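Local structure of alpha-Amylase (Thermotoga maritima, 2B5D) at residues R259-D264 with F353-F358; F148-Q153 with G187-L192; H96-K101 with Y306-L311. The protein belongs to glycosyl hydrolase family 57, combining a domain built around a largely parallel beta sheet with a mostly helical C-terminal part. All coordinates share one frame; numbering follows the deposited sequence.

Contact 1 of 3, residues R259-D264 with F353-F358; sequences REFYRD and FGHWWF
The guanidinium of Arg259 lies flat over the ring of Phe358, the two planes only 15° apart. Arg259 CZ comes within 3.4 Å of Phe358 CD1 and sits 3.8 Å from the ring centroid, so this is both a stack and a cation-pi pair. The arginine chain, bent at chi2 and chi3, crosses the phenylalanine at about a right angle. Its NH1 also bonds to the hydroxyl of Tyr106. Between the two backbones a single water accepts from Phe358 N at 2.8 Å and donates to Arg259 O.

Beyond this pair the contact becomes an aromatic cluster. CG of Phe261 is anti to its backbone N (chi1 -174°); the ring meets His355 at its edge and Trp356 over one face. Its CE1 edge is turned to the face of His355 in an edge-to-face pair, planes at 86° and centroids 5.4 Å apart. Against the six-membered ring of Trp356 it instead makes an inclined face-to-face stack, with centroids 5.0 Å apart. Tyr262 extends the cluster, its OH meeting the edge of that indole at CZ3, 3.0 Å away. Lys290, outside the two segments, makes a cation-pi contact with Phe261.

The two segments thus meet through pi surfaces, a cation and one shared water, a chemistry that would let the positive charge of Arg259 be accommodated partly by a ring and partly by polar neighbours in a buried setting.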
loop_
_atom_site.group_PDB
_atom_site.type_symbol
_atom_site.label_atom_id
_atom_site.label_comp_id
_atom_site.label_asym_id
_atom_site.label_seq_id
_atom_site.Cartn_x
_atom_site.Cartn_y
_atom_site.Cartn_z
ATOM N N ARG A 259 32.146 1.533 14.842
ATOM C CA ARG A 259 30.823 1.848 15.360
ATOM C C ARG A 259 29.723 1.331 14.437
ATOM O O ARG A 259 29.745 1.569 13.214
ATOM C CB ARG A 259 30.745 3.351 15.582
ATOM C CG ARG A 259 29.590 3.877 16.402
ATOM C CD ARG A 259 28.804 4.721 15.455
ATOM N NE ARG A 259 28.495 6.009 16.019
ATOM C CZ ARG A 259 27.947 7.002 15.329
ATOM N NH1 ARG A 259 27.683 8.157 15.918
ATOM N NH2 ARG A 259 27.663 6.839 14.049
ATOM N N GLU A 260 28.778 0.607 15.038
ATOM C CA GLU A 260 27.626 0.021 14.359
ATOM C C GLU A 260 26.585 1.089 14.035
ATOM O O GLU A 260 26.169 1.847 14.912
ATOM C CB GLU A 260 27.022 -1.069 15.241
ATOM C CG GLU A 260 25.705 -1.639 14.747
ATOM C CD GLU A 260 25.841 -2.357 13.421
ATOM O OE1 GLU A 260 25.218 -1.906 12.440
ATOM O OE2 GLU A 260 26.588 -3.362 13.353
ATOM N N PHE A 261 26.160 1.148 12.775
ATOM C CA PHE A 261 25.250 2.195 12.323
ATOM C C PHE A 261 23.827 1.953 12.827
ATOM O O PHE A 261 23.164 2.878 13.307
ATOM C CB PHE A 261 25.272 2.317 10.796
ATOM C CG PHE A 261 24.469 3.478 10.272
ATOM C CD1 PHE A 261 25.005 4.755 10.244
ATOM C CD2 PHE A 261 23.167 3.288 9.809
ATOM C CE1 PHE A 261 24.260 5.823 9.776
ATOM C CE2 PHE A 261 22.415 4.346 9.339
ATOM C CZ PHE A 261 22.955 5.613 9.316
ATOM N N TYR A 262 23.400 0.697 12.750
ATOM C CA TYR A 262 22.015 0.297 12.985
ATOM C C TYR A 262 21.713 -0.128 14.418
ATOM O O TYR A 262 20.920 -1.061 14.647
ATOM C CB TYR A 262 21.621 -0.822 12.008
ATOM C CG TYR A 262 21.671 -0.365 10.585
ATOM C CD1 TYR A 262 22.656 -0.840 9.718
ATOM C CD2 TYR A 262 20.768 0.603 10.120
ATOM C CE1 TYR A 262 22.719 -0.396 8.403
ATOM C CE2 TYR A 262 20.816 1.059 8.810
ATOM C CZ TYR A 262 21.788 0.553 7.949
ATOM O OH TYR A 262 21.832 1.000 6.639
ATOM N N ARG A 263 22.364 0.542 15.365
ATOM C CA ARG A 263 21.971 0.516 16.766
ATOM C C ARG A 263 22.029 1.919 17.301
ATOM O O ARG A 263 23.050 2.610 17.196
ATOM C CB ARG A 263 22.832 -0.428 17.599
ATOM C CG ARG A 263 22.487 -1.892 17.381
ATOM C CD ARG A 263 21.287 -2.303 18.206
ATOM N NE ARG A 263 21.680 -3.502 18.918
ATOM C CZ ARG A 263 21.772 -3.623 20.231
ATOM N NH1 ARG A 263 22.207 -4.774 20.738
ATOM N NH2 ARG A 263 21.424 -2.627 21.036
ATOM N N ASP A 264 20.912 2.337 17.873
ATOM C CA ASP A 264 20.711 3.723 18.224
ATOM C C ASP A 264 19.728 3.735 19.380
ATOM O O ASP A 264 18.859 2.880 19.449
ATOM C CB ASP A 264 20.167 4.489 16.999
ATOM C CG ASP A 264 20.237 5.988 17.168
ATOM O OD1 ASP A 264 19.397 6.538 17.906
ATOM O OD2 ASP A 264 21.114 6.630 16.539
ATOM N N PHE A 353 32.068 8.927 4.432
ATOM C CA PHE A 353 33.067 9.291 5.449
ATOM C C PHE A 353 32.435 10.088 6.569
ATOM O O PHE A 353 32.148 11.285 6.432
ATOM C CB PHE A 353 34.304 10.015 4.840
ATOM C CG PHE A 353 35.069 9.171 3.845
ATOM C CD1 PHE A 353 34.795 9.259 2.471
ATOM C CD2 PHE A 353 36.017 8.240 4.276
ATOM C CE1 PHE A 353 35.469 8.445 1.538
ATOM C CE2 PHE A 353 36.704 7.422 3.353
ATOM C CZ PHE A 353 36.424 7.529 1.978
ATOM N N GLY A 354 32.217 9.422 7.696
ATOM C CA GLY A 354 31.634 10.090 8.857
ATOM C C GLY A 354 30.174 9.723 9.071
ATOM O O GLY A 354 29.699 9.737 10.208
ATOM N N HIS A 355 29.459 9.388 8.003
ATOM C CA HIS A 355 28.058 9.061 8.153
ATOM C C HIS A 355 27.769 7.566 8.094
ATOM O O HIS A 355 27.353 6.999 9.099
ATOM C CB HIS A 355 27.150 9.899 7.243
ATOM C CG HIS A 355 25.688 9.650 7.469
ATOM N ND1 HIS A 355 25.064 9.917 8.674
ATOM C CD2 HIS A 355 24.741 9.116 6.660
ATOM C CE1 HIS A 355 23.791 9.568 8.587
ATOM N NE2 HIS A 355 23.574 9.075 7.378
ATOM N N TRP A 356 27.976 6.917 6.953
ATOM C CA TRP A 356 27.914 5.450 6.913
ATOM C C TRP A 356 28.990 4.821 7.798
ATOM O O TRP A 356 28.724 3.866 8.530
ATOM C CB TRP A 356 28.037 4.940 5.475
ATOM C CG TRP A 356 26.799 5.229 4.743
ATOM C CD1 TRP A 356 26.581 6.233 3.827
ATOM C CD2 TRP A 356 25.539 4.560 4.928
ATOM N NE1 TRP A 356 25.260 6.207 3.408
ATOM C CE2 TRP A 356 24.600 5.191 4.064
ATOM C CE3 TRP A 356 25.114 3.478 5.735
ATOM C CZ2 TRP A 356 23.261 4.770 3.981
ATOM C CZ3 TRP A 356 23.793 3.059 5.650
ATOM C CH2 TRP A 356 22.879 3.705 4.776
ATOM N N TRP A 357 30.183 5.400 7.734
ATOM C CA TRP A 357 31.335 4.988 8.481
ATOM C C TRP A 357 31.716 6.125 9.405
ATOM O O TRP A 357 32.262 7.133 8.969
ATOM C CB TRP A 357 32.469 4.728 7.501
ATOM C CG TRP A 357 33.716 4.132 8.059
ATOM C CD1 TRP A 357 33.844 3.353 9.176
ATOM C CD2 TRP A 357 35.014 4.208 7.476
ATOM N NE1 TRP A 357 35.145 2.962 9.342
ATOM C CE2 TRP A 357 35.890 3.470 8.310
ATOM C CE3 TRP A 357 35.530 4.834 6.330
ATOM C CZ2 TRP A 357 37.252 3.341 8.030
ATOM C CZ3 TRP A 357 36.876 4.703 6.060
ATOM C CH2 TRP A 357 37.718 3.967 6.899
ATOM N N PHE A 358 31.451 5.944 10.687
ATOM C CA PHE A 358 31.596 7.010 11.689
ATOM C C PHE A 358 33.028 7.548 11.762
ATOM O O PHE A 358 33.246 8.738 11.952
ATOM C CB PHE A 358 31.130 6.457 13.058
ATOM C CG PHE A 358 31.376 7.371 14.227
ATOM C CD1 PHE A 358 30.759 8.610 14.314
ATOM C CD2 PHE A 358 32.203 6.965 15.267
ATOM C CE1 PHE A 358 30.969 9.435 15.413
ATOM C CE2 PHE A 358 32.426 7.778 16.368
ATOM C CZ PHE A 358 31.805 9.008 16.452
HETATM O O HOH W 1 31.494 3.306 11.676
#

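Contact 2 of 3, residues F148-Q153 with G187-L192; sequences FLPLYQ and GYYQGL
Gln153 CB sits over the face of the Tyr189 ring in a CH-pi contact, 3.4 Å from the ring centroid and only 12° off the normal. CG of Gln153 lies between the backbone N and the carbonyl carbon (chi1 64°), and with the chain extended beyond it the glutamine slides past the tyrosine in the opposite direction, amide and ring planes 20° apart. Its amide is held there by Gln153 NE2 donating to Pro150 O at 2.9 Å, a nearly straight bond that lies on a carbonyl lone pair. The opposite face of the tyrosine is covered by Leu192 CB of the same segment.

Apolar packing continues along the rest of the interface. Pro150 CG rests 3.5 Å from Gly187 C, and Phe148 CE2 approaches Gly187 CA to 3.7 Å; both rings pack directly on the glycine backbone, which bears no beta carbon to hold them off. Leu149 and Leu192 cross at about a right angle and touch through their CD1 methyls.

Direct polar bonds between the segments are replaced by two waters. One accepts from Leu149 N at 3.0 Å and donates to Gly187 O at 2.9 Å; the other links Gln153 O, to which it donates, with Tyr189 OH. Within 187-192 a type II beta turn from Tyr189 to Leu192 carries Gly191. Leu151 and Gln153 also pack on Leu299 and Lys297 of a second subunit.

Both segments follow the neighbouring parallel strands 137-142 and 180-182, joined through helix 156-174: this is the pairing of loops at the C-terminal ends of strands in a beta-alpha-beta crossover.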
loop_
_atom_site.group_PDB
_atom_site.type_symbol
_atom_site.label_atom_id
_atom_site.label_comp_id
_atom_site.label_asym_id
_atom_site.label_seq_id
_atom_site.Cartn_x
_atom_site.Cartn_y
_atom_site.Cartn_z
ATOM N N PHE A 148 20.664 13.001 -14.614
ATOM C CA PHE A 148 21.550 12.110 -15.299
ATOM C C PHE A 148 21.482 12.521 -16.759
ATOM O O PHE A 148 20.537 12.172 -17.445
ATOM C CB PHE A 148 21.084 10.669 -15.081
ATOM C CG PHE A 148 21.872 9.634 -15.808
ATOM C CD1 PHE A 148 21.260 8.867 -16.770
ATOM C CD2 PHE A 148 23.183 9.340 -15.448
ATOM C CE1 PHE A 148 21.969 7.863 -17.457
ATOM C CE2 PHE A 148 23.899 8.330 -16.111
ATOM C CZ PHE A 148 23.262 7.588 -17.133
ATOM N N LEU A 149 22.549 13.197 -17.227
ATOM C CA LEU A 149 22.498 13.940 -18.506
ATOM C C LEU A 149 22.350 13.034 -19.709
ATOM O O LEU A 149 21.715 13.429 -20.636
ATOM C CB LEU A 149 23.673 14.896 -18.665
ATOM C CG LEU A 149 23.806 15.886 -17.518
ATOM C CD1 LEU A 149 25.137 16.697 -17.598
ATOM C CD2 LEU A 149 22.533 16.802 -17.355
ATOM N N PRO A 150 22.946 11.817 -19.698
ATOM C CA PRO A 150 22.718 10.923 -20.849
ATOM C C PRO A 150 21.264 10.507 -21.065
ATOM O O PRO A 150 20.888 10.077 -22.173
ATOM C CB PRO A 150 23.581 9.671 -20.519
ATOM C CG PRO A 150 24.534 10.118 -19.535
ATOM C CD PRO A 150 23.897 11.225 -18.736
ATOM N N LEU A 151 20.446 10.571 -20.025
ATOM C CA LEU A 151 19.043 10.325 -20.252
ATOM C C LEU A 151 18.399 11.416 -21.143
ATOM O O LEU A 151 17.504 11.132 -21.923
ATOM C CB LEU A 151 18.304 10.204 -18.909
ATOM C CG LEU A 151 16.833 9.760 -19.008
ATOM C CD1 LEU A 151 16.657 8.403 -19.753
ATOM C CD2 LEU A 151 16.190 9.775 -17.595
ATOM N N TYR A 152 18.890 12.642 -21.032
ATOM C CA TYR A 152 18.361 13.816 -21.737
ATOM C C TYR A 152 19.150 14.296 -22.984
ATOM O O TYR A 152 18.964 15.434 -23.444
ATOM C CB TYR A 152 18.289 14.961 -20.741
ATOM C CG TYR A 152 17.389 14.563 -19.605
ATOM C CD1 TYR A 152 15.996 14.463 -19.817
ATOM C CD2 TYR A 152 17.917 14.227 -18.326
ATOM C CE1 TYR A 152 15.157 14.073 -18.820
ATOM C CE2 TYR A 152 17.049 13.818 -17.287
ATOM C CZ TYR A 152 15.676 13.747 -17.552
ATOM O OH TYR A 152 14.778 13.380 -16.573
ATOM N N GLN A 153 20.006 13.434 -23.530
ATOM C CA GLN A 153 20.933 13.877 -24.580
ATOM C C GLN A 153 20.223 14.353 -25.870
ATOM O O GLN A 153 20.807 15.077 -26.678
ATOM C CB GLN A 153 21.957 12.813 -24.909
ATOM C CG GLN A 153 21.429 11.557 -25.496
ATOM C CD GLN A 153 22.512 10.486 -25.536
ATOM O OE1 GLN A 153 23.120 10.243 -26.573
ATOM N NE2 GLN A 153 22.785 9.879 -24.392
ATOM N N GLY A 187 27.650 10.448 -15.665
ATOM C CA GLY A 187 26.927 10.254 -16.906
ATOM C C GLY A 187 27.495 11.193 -17.979
ATOM O O GLY A 187 27.392 12.405 -17.894
ATOM N N TYR A 188 28.135 10.591 -18.955
ATOM C CA TYR A 188 28.851 11.286 -19.971
ATOM C C TYR A 188 28.415 10.628 -21.261
ATOM O O TYR A 188 28.279 9.408 -21.319
ATOM C CB TYR A 188 30.378 11.182 -19.807
ATOM C CG TYR A 188 31.082 11.920 -20.985
ATOM C CD1 TYR A 188 31.273 13.331 -20.960
ATOM C CD2 TYR A 188 31.478 11.227 -22.128
ATOM C CE1 TYR A 188 31.901 14.006 -22.040
ATOM C CE2 TYR A 188 32.071 11.884 -23.197
ATOM C CZ TYR A 188 32.259 13.272 -23.157
ATOM O OH TYR A 188 32.872 13.884 -24.222
ATOM N N TYR A 189 28.119 11.456 -22.256
ATOM C CA TYR A 189 27.867 10.987 -23.626
ATOM C C TYR A 189 28.657 11.869 -24.605
ATOM O O TYR A 189 29.040 12.997 -24.298
ATOM C CB TYR A 189 26.363 10.992 -23.980
ATOM C CG TYR A 189 25.729 12.361 -23.996
ATOM C CD1 TYR A 189 25.245 12.938 -22.808
ATOM C CD2 TYR A 189 25.633 13.087 -25.182
ATOM C CE1 TYR A 189 24.638 14.222 -22.811
ATOM C CE2 TYR A 189 25.043 14.340 -25.212
ATOM C CZ TYR A 189 24.540 14.899 -24.031
ATOM O OH TYR A 189 23.987 16.136 -24.078
ATOM N N GLN A 190 28.900 11.339 -25.781
ATOM C CA GLN A 190 29.826 11.993 -26.691
ATOM C C GLN A 190 29.299 13.310 -27.236
ATOM O O GLN A 190 28.187 13.388 -27.759
ATOM C CB GLN A 190 30.148 11.043 -27.835
ATOM C CG GLN A 190 31.386 10.310 -27.608
ATOM C CD GLN A 190 31.793 9.613 -28.847
ATOM O OE1 GLN A 190 32.946 9.700 -29.250
ATOM N NE2 GLN A 190 30.841 8.932 -29.503
ATOM N N GLY A 191 30.067 14.366 -27.052
ATOM C CA GLY A 191 29.559 15.662 -27.452
ATOM C C GLY A 191 29.352 16.557 -26.266
ATOM O O GLY A 191 29.416 17.782 -26.398
ATOM N N LEU A 192 29.143 15.965 -25.088
ATOM C CA LEU A 192 28.861 16.731 -23.863
ATOM C C LEU A 192 30.016 17.600 -23.464
ATOM O O LEU A 192 29.858 18.539 -22.723
ATOM C CB LEU A 192 28.582 15.753 -22.672
ATOM C CG LEU A 192 27.532 15.965 -21.577
ATOM C CD1 LEU A 192 27.851 15.307 -20.234
ATOM C CD2 LEU A 192 27.039 17.345 -21.379
HETATM O O HOH W 2 25.314 13.232 -15.996
HETATM O O HOH W 3 22.976 16.484 -26.525
#

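Contact 3 of 3, residues H96-K101 with Y306-L311; sequences HPLKHK and YYDIDL
Tyr306 lies against the start of helix 97-119, touched by the N-cap residue His96 and by Leu98 and Lys99. His96 meets it from one side, with Tyr306 CD1 over the imidazole face and 3.6 Å from His96 ND1; the planes are inclined at 51°, an oblique pairing. Lys99 CB stands over one face, toward the rim, and the extended chain passes out beyond the ring outline, Lys99 CD 3.6 Å from Tyr306 CE2. Leu98 fills the middle: its CB meets Tyr306 CB, while Leu98 CD2 packs on Asp308 CB at 3.8 Å.

Farther along the helix, Lys101 stretches out to the other end of the contact. Its CG is anti to the backbone N (chi1 -171°) and the remaining chain is extended, so that Lys101 NZ reaches Asp310 OD2 at 3.1 Å in a salt bridge whose hydrogen bond is weak. Asp308 OD2, 4.6 Å from Lys101 NZ, is too far for a bridge but may add to the negative field around the ammonium.

The next shell fixes these groups. Asp308 is the N-cap of helix 309-338: its OD2 accepts from Asp310 N at 3.0 Å, the donor lying 41° out of the carboxylate plane. This holds the carboxylate beside Leu98 while Asp310 faces the lysine. A water donates both to Leu98 O and to Tyr307 O (2.6 Å), tying the backbones together.

Tyr307 is bonded through its backbone to Tyr291, and with Ile309 it reaches Met102 of helix 97-119; the contact therefore joins the N-terminal starts of helices 97-119 and 309-338 at the protein surface.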
loop_
_atom_site.group_PDB
_atom_site.type_symbol
_atom_site.label_atom_id
_atom_site.label_comp_id
_atom_site.label_asym_id
_atom_site.label_seq_id
_atom_site.Cartn_x
_atom_site.Cartn_y
_atom_site.Cartn_z
ATOM N N HIS A 96 27.081 0.314 31.702
ATOM C CA HIS A 96 28.456 0.044 31.233
ATOM C C HIS A 96 29.339 1.307 31.125
ATOM O O HIS A 96 28.895 2.352 30.628
ATOM C CB HIS A 96 28.417 -0.679 29.896
ATOM C CG HIS A 96 29.648 -1.479 29.597
ATOM N ND1 HIS A 96 29.642 -2.858 29.544
ATOM C CD2 HIS A 96 30.915 -1.097 29.310
ATOM C CE1 HIS A 96 30.857 -3.291 29.251
ATOM N NE2 HIS A 96 31.647 -2.241 29.101
ATOM N N PRO A 97 30.584 1.229 31.633
ATOM C CA PRO A 97 31.537 2.332 31.519
ATOM C C PRO A 97 31.895 2.797 30.091
ATOM O O PRO A 97 32.169 3.978 29.899
ATOM C CB PRO A 97 32.779 1.791 32.246
ATOM C CG PRO A 97 32.600 0.320 32.254
ATOM C CD PRO A 97 31.152 0.115 32.410
ATOM N N LEU A 98 31.915 1.885 29.116
ATOM C CA LEU A 98 32.107 2.254 27.696
ATOM C C LEU A 98 30.975 3.163 27.251
ATOM O O LEU A 98 31.202 4.241 26.688
ATOM C CB LEU A 98 32.183 1.007 26.796
ATOM C CG LEU A 98 33.500 0.218 26.837
ATOM C CD1 LEU A 98 33.424 -1.064 26.028
ATOM C CD2 LEU A 98 34.685 1.072 26.380
ATOM N N LYS A 99 29.763 2.715 27.565
ATOM C CA LYS A 99 28.522 3.375 27.234
ATOM C C LYS A 99 28.436 4.727 27.916
ATOM O O LYS A 99 28.095 5.724 27.267
ATOM C CB LYS A 99 27.358 2.477 27.630
ATOM C CG LYS A 99 25.990 3.010 27.271
ATOM C CD LYS A 99 24.960 1.932 27.508
ATOM C CE LYS A 99 23.605 2.400 27.082
ATOM N NZ LYS A 99 22.607 1.322 27.359
ATOM N N HIS A 100 28.773 4.775 29.208
ATOM C CA HIS A 100 28.887 6.071 29.927
ATOM C C HIS A 100 29.907 7.015 29.290
ATOM O O HIS A 100 29.620 8.184 29.086
ATOM C CB HIS A 100 29.201 5.901 31.430
ATOM C CG HIS A 100 29.204 7.201 32.187
ATOM N ND1 HIS A 100 30.362 7.813 32.617
ATOM C CD2 HIS A 100 28.192 8.034 32.528
ATOM C CE1 HIS A 100 30.063 8.959 33.206
ATOM N NE2 HIS A 100 28.752 9.114 33.170
ATOM N N LYS A 101 31.095 6.484 28.998
ATOM C CA LYS A 101 32.182 7.236 28.370
ATOM C C LYS A 101 31.786 7.853 27.009
ATOM O O LYS A 101 32.039 9.042 26.770
ATOM C CB LYS A 101 33.383 6.325 28.217
ATOM C CG LYS A 101 34.643 7.004 27.786
ATOM C CD LYS A 101 35.749 5.989 27.567
ATOM C CE LYS A 101 36.797 6.552 26.624
ATOM N NZ LYS A 101 37.916 5.590 26.433
ATOM N N TYR A 306 29.519 -3.097 23.108
ATOM C CA TYR A 306 29.621 -1.654 23.218
ATOM C C TYR A 306 30.840 -1.066 22.511
ATOM O O TYR A 306 31.918 -1.659 22.498
ATOM C CB TYR A 306 29.571 -1.242 24.698
ATOM C CG TYR A 306 28.177 -1.373 25.290
ATOM C CD1 TYR A 306 27.935 -2.231 26.389
ATOM C CD2 TYR A 306 27.091 -0.666 24.736
ATOM C CE1 TYR A 306 26.660 -2.374 26.934
ATOM C CE2 TYR A 306 25.805 -0.807 25.268
ATOM C CZ TYR A 306 25.596 -1.665 26.383
ATOM O OH TYR A 306 24.322 -1.810 26.919
ATOM N N TYR A 307 30.642 0.107 21.921
ATOM C CA TYR A 307 31.686 0.816 21.188
ATOM C C TYR A 307 32.790 1.316 22.117
ATOM O O TYR A 307 32.532 1.998 23.129
ATOM C CB TYR A 307 31.072 2.006 20.422
ATOM C CG TYR A 307 32.026 2.770 19.513
ATOM C CD1 TYR A 307 32.694 2.127 18.449
ATOM C CD2 TYR A 307 32.241 4.130 19.694
ATOM C CE1 TYR A 307 33.552 2.817 17.621
ATOM C CE2 TYR A 307 33.093 4.841 18.862
ATOM C CZ TYR A 307 33.748 4.174 17.828
ATOM O OH TYR A 307 34.584 4.876 16.992
ATOM N N ASP A 308 34.021 0.982 21.740
ATOM C CA ASP A 308 35.225 1.509 22.360
ATOM C C ASP A 308 35.975 2.309 21.309
ATOM O O ASP A 308 36.522 1.745 20.370
ATOM C CB ASP A 308 36.098 0.367 22.879
ATOM C CG ASP A 308 37.352 0.864 23.623
ATOM O OD1 ASP A 308 37.976 0.028 24.311
ATOM O OD2 ASP A 308 37.715 2.072 23.529
ATOM N N ILE A 309 35.996 3.626 21.484
ATOM C CA ILE A 309 36.600 4.538 20.527
ATOM C C ILE A 309 38.114 4.474 20.435
ATOM O O ILE A 309 38.692 5.095 19.550
ATOM C CB ILE A 309 36.207 6.009 20.799
ATOM C CG1 ILE A 309 36.493 6.870 19.547
ATOM C CG2 ILE A 309 36.930 6.543 22.059
ATOM C CD1 ILE A 309 35.569 8.047 19.356
ATOM N N ASP A 310 38.764 3.757 21.346
ATOM C CA ASP A 310 40.214 3.675 21.317
ATOM C C ASP A 310 40.659 2.551 20.446
ATOM O O ASP A 310 41.609 2.707 19.691
ATOM C CB ASP A 310 40.813 3.569 22.727
ATOM C CG ASP A 310 40.770 4.896 23.467
ATOM O OD1 ASP A 310 41.109 5.935 22.851
ATOM O OD2 ASP A 310 40.377 4.914 24.654
ATOM N N LEU A 311 39.966 1.423 20.547
ATOM C CA LEU A 311 40.167 0.318 19.617
ATOM C C LEU A 311 39.804 0.734 18.177
ATOM O O LEU A 311 40.467 0.353 17.216
ATOM C CB LEU A 311 39.339 -0.903 20.032
ATOM C CG LEU A 311 39.515 -1.618 21.376
ATOM C CD1 LEU A 311 39.226 -3.103 21.141
ATOM C CD2 LEU A 311 40.891 -1.422 22.050
HETATM O O HOH W 4 33.307 3.863 24.754
#

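In the fold
The three contacts grade from core to surface. Contact 2 is buried and relies on CH-pi and apolar packing plus two water bridges between loops that follow adjacent sheet strands. Contact 1 is partly buried and mixes a stacked guanidinium with an aromatic cluster, whereas contact 3 lies on the surface and adds a salt bridge between charged side chains. Contacts 1 and 3 belong together: their segments alternate along the chain, their centres are about 15 Å apart, and they touch where Arg259 N packs 3.4 Å from Tyr307 CE1. Contact 2 stands apart, across the centre of the chain, about 34 Å from the centre of contact 1.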